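PDB 6EU6: ammonium transporter from Kuenenia stuttgartiensis, which senses ammonium at the membrane and signals its presence across it, acting as the Amt sensor domain of a histidine kinase. Local coordinates for the interface of chains A and B. Coordinates in Å, arbitrary orientation; residue numbers count along the deposited sequence, not the author numbering. Chains: chain A/B, Ammonium transporter.

The interface of chains A and B. Residues chain A 19, 218, 221, 239; chain B 18-19, 21, 98.
A:Phe221 reaches across from helix 206-226 into a notch formed by B:Cys18, B:Phe21 and B:Phe98, and its side chain is the one to follow. At the root, CB of A:Phe221 already lies beside the thiol sulfur of B:Cys18, 3.7 Å from SG. One bond further, CG is still against that sulfur, and the ring carbon CD2 of A:Phe221 comes to 3.6 Å from SG of B:Cys18, so the thiol runs along the base and one flank of the side chain. Beyond CD2 the ring meets two aromatic rings of chain B. CE2 of A:Phe221 points at one face of B:Phe21, 3.7 Å from CG and toward the rim of that ring rather than its centre; the two planes stand at 83°, with A:Phe221 giving the edge and B:Phe21 the face. At the tip, CZ of A:Phe221 meets CZ of B:Phe98 at 3.6 Å, and here the roles change, because B:Phe98 brings its edge towards a face of A:Phe221, the planes turned by 69°. One ring thus serves as edge to one neighbour and as face to another, which should limit its freedom to flip or tilt.

The branch methyl CG2 of A:Ile239 sits over one face of B:Phe98, near its CD2-CE2 rim and 3.6 Å from CE2, on the same side of the ring as A:Phe221. That methyl is the arm anti to the backbone N, while CG1 (chi1 -73°) turns back beside the N.

At the backbone of B:Cys18, A:Phe218 presents the edge of its ring to the carbonyl, with CE1 3.2 Å from O. The methyl CE of A:Met19 lies over the rim of one face of A:Phe218 and also reaches B:Cys18, 4.0 Å from SG.

Interlocked aromatic rings and sulfur thus join helices 206-226 and 234-261 of one subunit to helices 2-34 and 93-114 of the next, helping to hold together the trimer typical of Amt proteins.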
loop_
_atom_site.group_PDB
_atom_site.type_symbol
_atom_site.label_atom_id
_atom_site.label_comp_id
_atom_site.label_asym_id
_atom_site.label_seq_id
_atom_site.Cartn_x
_atom_site.Cartn_y
_atom_site.Cartn_z
ATOM N N MET A 19 -6.114 -4.894 4.245
ATOM C CA MET A 19 -5.170 -3.937 4.835
ATOM C C MET A 19 -4.262 -4.657 5.845
ATOM O O MET A 19 -3.063 -4.379 5.975
ATOM C CB MET A 19 -5.922 -2.775 5.512
ATOM C CG MET A 19 -6.735 -1.946 4.591
ATOM S SD MET A 19 -7.868 -0.794 5.351
ATOM C CE MET A 19 -6.708 0.363 6.127
ATOM N N PHE A 218 -0.792 2.013 8.896
ATOM C CA PHE A 218 -1.859 1.901 7.918
ATOM C C PHE A 218 -2.634 0.628 8.080
ATOM O O PHE A 218 -3.826 0.654 8.208
ATOM C CB PHE A 218 -1.269 1.921 6.529
ATOM C CG PHE A 218 -2.242 1.650 5.467
ATOM C CD1 PHE A 218 -3.008 2.687 4.928
ATOM C CD2 PHE A 218 -2.338 0.403 4.928
ATOM C CE1 PHE A 218 -3.890 2.446 3.893
ATOM C CE2 PHE A 218 -3.265 0.110 3.921
ATOM C CZ PHE A 218 -4.046 1.141 3.394
ATOM N N PHE A 221 -5.123 0.382 10.973
ATOM C CA PHE A 221 -6.431 0.939 10.717
ATOM C C PHE A 221 -7.471 -0.120 10.373
ATOM O O PHE A 221 -8.647 -0.080 10.892
ATOM C CB PHE A 221 -6.417 2.031 9.614
ATOM C CG PHE A 221 -5.636 3.287 9.974
ATOM C CD1 PHE A 221 -5.584 3.771 11.285
ATOM C CD2 PHE A 221 -4.925 3.969 9.003
ATOM C CE1 PHE A 221 -4.864 4.917 11.579
ATOM C CE2 PHE A 221 -4.182 5.099 9.316
ATOM C CZ PHE A 221 -4.179 5.567 10.604
ATOM N N ILE A 239 -10.753 4.309 14.061
ATOM C CA ILE A 239 -9.543 4.673 13.273
ATOM C C ILE A 239 -8.854 5.925 13.787
ATOM O O ILE A 239 -7.644 5.975 13.851
ATOM C CB ILE A 239 -9.937 4.736 11.805
ATOM C CG1 ILE A 239 -10.116 3.274 11.388
ATOM C CG2 ILE A 239 -8.860 5.427 10.980
ATOM C CD1 ILE A 239 -10.492 2.956 9.989
ATOM N N CYS B 18 -7.564 6.663 4.912
ATOM C CA CYS B 18 -6.471 5.742 5.097
ATOM C C CYS B 18 -5.561 5.752 3.846
ATOM O O CYS B 18 -4.334 5.650 3.960
ATOM C CB CYS B 18 -6.963 4.322 5.350
ATOM S SG CYS B 18 -7.859 4.125 6.906
ATOM N N MET B 19 -6.144 5.877 2.658
ATOM C CA MET B 19 -5.303 5.947 1.457
ATOM C C MET B 19 -4.438 7.216 1.500
ATOM O O MET B 19 -3.270 7.237 1.091
ATOM C CB MET B 19 -6.169 5.921 0.183
ATOM C CG MET B 19 -6.953 4.678 -0.007
ATOM S SD MET B 19 -8.204 4.715 -1.280
ATOM C CE MET B 19 -7.174 4.854 -2.766
ATOM N N PHE B 21 -3.494 8.724 4.249
ATOM C CA PHE B 21 -2.429 8.484 5.228
ATOM C C PHE B 21 -1.198 7.849 4.553
ATOM O O PHE B 21 -0.049 8.148 4.850
ATOM C CB PHE B 21 -2.927 7.566 6.386
ATOM C CG PHE B 21 -1.870 7.274 7.369
ATOM C CD1 PHE B 21 -1.628 8.141 8.433
ATOM C CD2 PHE B 21 -1.098 6.149 7.238
ATOM C CE1 PHE B 21 -0.640 7.829 9.380
ATOM C CE2 PHE B 21 -0.086 5.864 8.159
ATOM C CZ PHE B 21 0.154 6.716 9.215
ATOM N N PHE B 98 -11.064 12.647 10.676
ATOM C CA PHE B 98 -9.821 11.987 10.391
ATOM C C PHE B 98 -9.361 12.292 8.971
ATOM O O PHE B 98 -8.158 12.468 8.736
ATOM C CB PHE B 98 -9.935 10.473 10.611
ATOM C CG PHE B 98 -8.626 9.749 10.412
ATOM C CD1 PHE B 98 -7.473 10.132 11.109
ATOM C CD2 PHE B 98 -8.504 8.776 9.448
ATOM C CE1 PHE B 98 -6.241 9.541 10.870
ATOM C CE2 PHE B 98 -7.271 8.163 9.214
ATOM C CZ PHE B 98 -6.147 8.535 9.931
#